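Local coordinates for Atp-dependent DNA ligase (Psychromonas sp., PDB 4D05), which probably seals nicks in DNA at the expense of ATP, its nucleotidyltransferase domain holding AMP from the first, self-adenylating step, at residues F98-R110 with L155-K167. Sequence-based numbering, arbitrary orientation.
Sequences FDLPKSTVSFEQR and LMLHHQDALYQTK. With AMP (adenosine monophosphate), chain H.
Phe-107 and His-158 lie face to face, centroids 3.7 Å apart and planes 16° from parallel, where the start of helix 107-121 packs on strand 154-159, at the junction of the two mixed sheets of the nucleotidyltransferase domain (ATP-grasp clan), beside the adenylate pocket. With CG anti to the backbone N (chi1 -165°), His-158 reaches across from its strand, its ND1 over the centre of the phenylalanine ring. Its CE1 edge faces Asp-99 OD2 at 3.3 Å, the carboxylate plane turned steeply to the ring. The Arg-110/Asp-99 salt bridge, within 98-110, illustrates how a buried ion pair can organise a junction: Arg-110 meets Asp-99 side-on, NE giving a 2.7 Å bond to the syn lone pair of OD1, NH2 a longer one to that of OD2. Its NH1 bonds both Val-105 O, in the guanidinium plane, and Ala-162 O, tilted from it, tying the two segments together. With an alanine in place of Arg-110, the Asp-99 carboxylate is likely to be left without its countercharge and the Ala-162 carbonyl with only the weak bond from Phe-107 N. Tyr-164 presents its ring edge to Asp-99 OD2 and a face to Pro-101, CA standing 3.5 Å from the centroid. Near the AMP, Phe-98 covers one face of adenine, and a water links its carbonyl O to His-158 ND1 at 2.8 and 2.9 Å.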
loop_
_atom_site.group_PDB
_atom_site.type_symbol
_atom_site.label_atom_id
_atom_site.label_comp_id
_atom_site.label_asym_id
_atom_site.label_seq_id
_atom_site.Cartn_x
_atom_site.Cartn_y
_atom_site.Cartn_z
ATOM N N PHE A 98 2.156 12.345 -6.227
ATOM C CA PHE A 98 2.813 11.276 -6.934
ATOM C C PHE A 98 2.362 11.143 -8.405
ATOM O O PHE A 98 2.933 10.343 -9.126
ATOM C CB PHE A 98 2.677 9.930 -6.161
ATOM C CG PHE A 98 1.258 9.519 -5.863
ATOM C CD1 PHE A 98 0.442 9.066 -6.858
ATOM C CD2 PHE A 98 0.757 9.542 -4.580
ATOM C CE1 PHE A 98 -0.867 8.668 -6.591
ATOM C CE2 PHE A 98 -0.556 9.125 -4.324
ATOM C CZ PHE A 98 -1.343 8.689 -5.340
ATOM N N ASP A 99 1.364 11.903 -8.859
ATOM C CA ASP A 99 1.068 11.892 -10.278
ATOM C C ASP A 99 0.229 13.094 -10.704
ATOM O O ASP A 99 -0.219 13.893 -9.876
ATOM C CB ASP A 99 0.412 10.562 -10.687
ATOM C CG ASP A 99 0.851 10.083 -12.069
ATOM O OD1 ASP A 99 1.297 10.921 -12.876
ATOM O OD2 ASP A 99 0.700 8.876 -12.369
ATOM N N LEU A 100 0.082 13.213 -12.014
ATOM C CA LEU A 100 -0.653 14.288 -12.711
ATOM C C LEU A 100 -1.681 13.587 -13.623
ATOM O O LEU A 100 -1.386 13.201 -14.757
ATOM C CB LEU A 100 0.300 15.159 -13.558
ATOM C CG LEU A 100 1.412 15.866 -12.807
ATOM C CD1 LEU A 100 2.288 16.711 -13.714
ATOM C CD2 LEU A 100 0.866 16.767 -11.722
ATOM N N PRO A 101 -2.883 13.339 -13.105
ATOM C CA PRO A 101 -3.790 12.403 -13.792
ATOM C C PRO A 101 -4.392 12.886 -15.095
ATOM O O PRO A 101 -5.011 12.064 -15.777
ATOM C CB PRO A 101 -4.922 12.174 -12.775
ATOM C CG PRO A 101 -4.440 12.739 -11.541
ATOM C CD PRO A 101 -3.385 13.742 -11.790
ATOM N N LYS A 102 -4.262 14.168 -15.431
ATOM C CA LYS A 102 -4.786 14.647 -16.705
ATOM C C LYS A 102 -3.661 14.800 -17.736
ATOM O O LYS A 102 -3.895 15.240 -18.874
ATOM C CB LYS A 102 -5.527 15.963 -16.527
ATOM C CG LYS A 102 -6.844 15.827 -15.753
ATOM C CD LYS A 102 -7.828 14.889 -16.450
ATOM C CE LYS A 102 -9.187 14.781 -15.726
ATOM N NZ LYS A 102 -10.154 13.950 -16.517
ATOM N N SER A 103 -2.444 14.412 -17.360
ATOM C CA SER A 103 -1.305 14.540 -18.265
ATOM C C SER A 103 -1.356 13.464 -19.344
ATOM O O SER A 103 -1.799 12.332 -19.094
ATOM C CB SER A 103 -0.014 14.365 -17.495
ATOM O OG SER A 103 1.091 14.244 -18.373
ATOM N N THR A 104 -0.842 13.800 -20.518
ATOM C CA THR A 104 -0.804 12.840 -21.624
ATOM C C THR A 104 0.612 12.443 -22.022
ATOM O O THR A 104 0.813 11.836 -23.078
ATOM C CB THR A 104 -1.519 13.368 -22.867
ATOM O OG1 THR A 104 -0.976 14.638 -23.225
ATOM C CG2 THR A 104 -3.051 13.495 -22.577
ATOM N N VAL A 105 1.582 12.743 -21.179
ATOM C CA VAL A 105 2.958 12.329 -21.456
ATOM C C VAL A 105 3.406 11.233 -20.476
ATOM O O VAL A 105 2.653 10.832 -19.563
ATOM C CB VAL A 105 3.954 13.520 -21.436
ATOM C CG1 VAL A 105 3.667 14.519 -22.610
ATOM C CG2 VAL A 105 3.948 14.242 -20.115
ATOM N N SER A 106 4.618 10.733 -20.686
ATOM C CA SER A 106 5.142 9.620 -19.891
ATOM C C SER A 106 5.406 10.031 -18.453
ATOM O O SER A 106 5.590 11.195 -18.154
ATOM C CB SER A 106 6.504 9.192 -20.476
ATOM O OG SER A 106 7.450 10.261 -20.279
ATOM N N PHE A 107 5.473 9.053 -17.551
ATOM C CA PHE A 107 5.641 9.367 -16.135
ATOM C C PHE A 107 6.943 10.135 -15.870
ATOM O O PHE A 107 6.987 10.985 -15.021
ATOM C CB PHE A 107 5.584 8.089 -15.287
ATOM C CG PHE A 107 5.623 8.369 -13.803
ATOM C CD1 PHE A 107 4.677 9.199 -13.219
ATOM C CD2 PHE A 107 6.601 7.828 -12.995
ATOM C CE1 PHE A 107 4.717 9.481 -11.860
ATOM C CE2 PHE A 107 6.616 8.104 -11.654
ATOM C CZ PHE A 107 5.664 8.936 -11.086
ATOM N N GLU A 108 8.013 9.827 -16.597
ATOM C CA GLU A 108 9.258 10.559 -16.438
ATOM C C GLU A 108 9.071 12.075 -16.613
ATOM O O GLU A 108 9.582 12.866 -15.829
ATOM C CB GLU A 108 10.305 10.023 -17.404
ATOM C CG GLU A 108 11.636 10.642 -17.177
ATOM C CD GLU A 108 12.699 9.882 -17.914
ATOM O OE1 GLU A 108 13.167 8.845 -17.365
ATOM O OE2 GLU A 108 12.998 10.272 -19.068
ATOM N N GLN A 109 8.347 12.487 -17.656
ATOM C CA GLN A 109 8.062 13.919 -17.829
ATOM C C GLN A 109 7.095 14.443 -16.795
ATOM O O GLN A 109 7.139 15.614 -16.443
ATOM C CB GLN A 109 7.539 14.202 -19.236
ATOM C CG GLN A 109 8.642 14.208 -20.292
ATOM C CD GLN A 109 8.167 14.678 -21.668
ATOM O OE1 GLN A 109 7.120 15.288 -21.808
ATOM N NE2 GLN A 109 8.978 14.427 -22.680
ATOM N N ARG A 110 6.196 13.595 -16.312
ATOM C CA ARG A 110 5.300 14.033 -15.264
ATOM C C ARG A 110 6.087 14.337 -13.990
ATOM O O ARG A 110 5.801 15.293 -13.323
ATOM C CB ARG A 110 4.188 13.012 -15.018
ATOM C CG ARG A 110 3.368 12.813 -16.277
ATOM C CD ARG A 110 2.095 12.072 -16.277
ATOM N NE ARG A 110 1.988 10.865 -15.504
ATOM C CZ ARG A 110 1.947 9.615 -15.958
ATOM N NH1 ARG A 110 2.205 9.294 -17.220
ATOM N NH2 ARG A 110 1.733 8.644 -15.092
ATOM N N LEU A 155 7.298 0.270 -0.615
ATOM C CA LEU A 155 7.713 1.031 -1.795
ATOM C C LEU A 155 6.665 0.959 -2.893
ATOM O O LEU A 155 5.829 0.057 -2.920
ATOM C CB LEU A 155 9.037 0.462 -2.347
ATOM C CG LEU A 155 10.205 0.506 -1.378
ATOM C CD1 LEU A 155 11.427 -0.235 -1.949
ATOM C CD2 LEU A 155 10.520 1.926 -1.097
HETATM N N MSE A 156 6.715 1.923 -3.804
HETATM C CA MSE A 156 5.970 1.892 -5.033
HETATM C C MSE A 156 6.922 2.017 -6.209
HETATM O O MSE A 156 7.913 2.715 -6.114
HETATM C CB MSE A 156 4.980 3.079 -5.110
HETATM C CG MSE A 156 3.991 3.166 -3.940
HETATM SE SE MSE A 156 2.629 1.740 -3.984
HETATM C CE MSE A 156 2.007 2.002 -5.832
ATOM N N LEU A 157 6.589 1.338 -7.313
ATOM C CA LEU A 157 7.359 1.359 -8.532
ATOM C C LEU A 157 6.457 1.857 -9.675
ATOM O O LEU A 157 5.331 1.388 -9.836
ATOM C CB LEU A 157 7.855 -0.036 -8.882
ATOM C CG LEU A 157 8.978 -0.595 -7.976
ATOM C CD1 LEU A 157 8.442 -1.198 -6.678
ATOM C CD2 LEU A 157 9.766 -1.639 -8.690
ATOM N N HIS A 158 6.980 2.764 -10.491
ATOM C CA HIS A 158 6.190 3.290 -11.609
ATOM C C HIS A 158 7.084 3.397 -12.834
ATOM O O HIS A 158 8.108 4.066 -12.809
ATOM C CB HIS A 158 5.630 4.648 -11.208
ATOM C CG HIS A 158 4.524 5.139 -12.087
ATOM N ND1 HIS A 158 3.706 6.183 -11.715
ATOM C CD2 HIS A 158 4.111 4.756 -13.312
ATOM C CE1 HIS A 158 2.802 6.388 -12.652
ATOM N NE2 HIS A 158 3.044 5.559 -13.653
ATOM N N HIS A 159 6.720 2.676 -13.883
ATOM C CA HIS A 159 7.523 2.615 -15.094
ATOM C C HIS A 159 7.699 4.012 -15.700
ATOM O O HIS A 159 6.723 4.760 -15.887
ATOM C CB HIS A 159 6.877 1.646 -16.083
ATOM C CG HIS A 159 7.791 1.190 -17.168
ATOM N ND1 HIS A 159 8.234 2.035 -18.156
ATOM C CD2 HIS A 159 8.346 -0.017 -17.422
ATOM C CE1 HIS A 159 9.021 1.364 -18.985
ATOM N NE2 HIS A 159 9.114 0.118 -18.553
ATOM N N GLN A 160 8.951 4.343 -16.018
ATOM C CA GLN A 160 9.295 5.687 -16.538
ATOM C C GLN A 160 8.550 6.049 -17.830
ATOM O O GLN A 160 8.334 7.228 -18.107
ATOM C CB GLN A 160 10.823 5.808 -16.739
ATOM C CG GLN A 160 11.346 4.865 -17.780
ATOM C CD GLN A 160 12.848 4.714 -17.740
ATOM O OE1 GLN A 160 13.531 5.404 -16.996
ATOM N NE2 GLN A 160 13.367 3.788 -18.526
ATOM N N ASP A 161 8.204 5.058 -18.642
ATOM C CA ASP A 161 7.461 5.291 -19.896
ATOM C C ASP A 161 5.948 5.168 -19.810
ATOM O O ASP A 161 5.258 5.305 -20.832
ATOM C CB ASP A 161 7.938 4.338 -20.983
ATOM C CG ASP A 161 9.429 4.472 -21.289
ATOM O OD1 ASP A 161 9.973 5.586 -21.198
ATOM O OD2 ASP A 161 10.044 3.440 -21.624
ATOM N N ALA A 162 5.413 4.938 -18.614
ATOM C CA ALA A 162 3.989 4.678 -18.476
ATOM C C ALA A 162 3.151 5.891 -18.815
ATOM O O ALA A 162 3.524 7.003 -18.488
ATOM C CB ALA A 162 3.692 4.260 -17.095
ATOM N N LEU A 163 2.024 5.657 -19.490
ATOM C CA LEU A 163 1.035 6.700 -19.726
ATOM C C LEU A 163 -0.114 6.507 -18.733
ATOM O O LEU A 163 -0.503 5.371 -18.448
ATOM C CB LEU A 163 0.507 6.570 -21.152
ATOM C CG LEU A 163 1.547 6.835 -22.240
ATOM C CD1 LEU A 163 0.946 6.638 -23.625
ATOM C CD2 LEU A 163 2.109 8.247 -22.118
ATOM N N TYR A 164 -0.705 7.600 -18.259
ATOM C CA TYR A 164 -1.714 7.502 -17.211
ATOM C C TYR A 164 -2.954 6.760 -17.698
ATOM O O TYR A 164 -3.461 7.041 -18.789
ATOM C CB TYR A 164 -2.132 8.900 -16.750
ATOM C CG TYR A 164 -2.829 8.887 -15.397
ATOM C CD1 TYR A 164 -2.090 8.984 -14.235
ATOM C CD2 TYR A 164 -4.223 8.796 -15.291
ATOM C CE1 TYR A 164 -2.696 8.972 -12.973
ATOM C CE2 TYR A 164 -4.822 8.781 -14.050
ATOM C CZ TYR A 164 -4.046 8.883 -12.897
ATOM O OH TYR A 164 -4.619 8.861 -11.618
ATOM N N GLN A 165 -3.432 5.826 -16.876
ATOM C CA GLN A 165 -4.629 5.034 -17.188
ATOM C C GLN A 165 -5.536 5.059 -15.983
ATOM O O GLN A 165 -5.038 4.929 -14.859
ATOM C CB GLN A 165 -4.237 3.581 -17.454
ATOM C CG GLN A 165 -3.356 3.379 -18.610
ATOM C CD GLN A 165 -3.116 1.901 -18.845
ATOM O OE1 GLN A 165 -3.005 1.134 -17.907
ATOM N NE2 GLN A 165 -3.062 1.500 -20.093
ATOM N N THR A 166 -6.849 5.241 -16.208
ATOM C CA THR A 166 -7.811 5.411 -15.113
ATOM C C THR A 166 -8.333 4.047 -14.691
ATOM O O THR A 166 -9.512 3.759 -14.813
ATOM C CB THR A 166 -8.978 6.329 -15.515
ATOM O OG1 THR A 166 -9.720 5.768 -16.620
ATOM C CG2 THR A 166 -8.436 7.677 -15.900
ATOM N N LYS A 167 -7.414 3.189 -14.263
ATOM C CA LYS A 167 -7.763 1.829 -13.895
ATOM C C LYS A 167 -6.583 1.201 -13.209
ATOM O O LYS A 167 -5.623 1.893 -12.949
ATOM C CB LYS A 167 -8.095 1.017 -15.138
ATOM C CG LYS A 167 -6.941 0.868 -16.072
ATOM C CD LYS A 167 -7.263 -0.191 -17.114
ATOM C CE LYS A 167 -8.627 0.050 -17.742
ATOM N NZ LYS A 167 -8.921 -0.891 -18.864
HETATM P P AMP H . -1.332 0.185 -0.007
HETATM O O1P AMP H . -1.622 -1.226 -0.435
HETATM O O2P AMP H . -2.011 0.887 1.155
HETATM O "O5'" AMP H . -1.377 1.072 -1.322
HETATM C "C5'" AMP H . -0.979 2.410 -1.127
HETATM C "C4'" AMP H . -2.001 3.261 -1.817
HETATM O "O4'" AMP H . -1.666 4.629 -1.727
HETATM C "C3'" AMP H . -2.003 2.867 -3.255
HETATM O "O3'" AMP H . -3.396 2.793 -3.600
HETATM C "C2'" AMP H . -1.310 4.001 -3.955
HETATM O "O2'" AMP H . -2.124 4.094 -5.126
HETATM C "C1'" AMP H . -1.258 5.197 -2.958
HETATM N N9 AMP H . 0.155 5.630 -2.687
HETATM C C8 AMP H . 0.812 5.837 -1.511
HETATM N N7 AMP H . 2.111 6.188 -1.688
HETATM C C5 AMP H . 2.267 6.261 -3.030
HETATM C C6 AMP H . 3.397 6.524 -3.924
HETATM N N6 AMP H . 4.594 6.841 -3.407
HETATM N N1 AMP H . 3.142 6.482 -5.237
HETATM C C2 AMP H . 1.962 6.117 -5.758
HETATM N N3 AMP H . 0.898 5.845 -5.022
HETATM C C4 AMP H . 1.000 5.896 -3.672
HETATM O O HOH W 1 2.995 7.581 -9.301
HETATM O O HOH W 2 -0.076 10.105 -19.517
HETATM O O HOH W 3 1.080 5.883 -15.533
#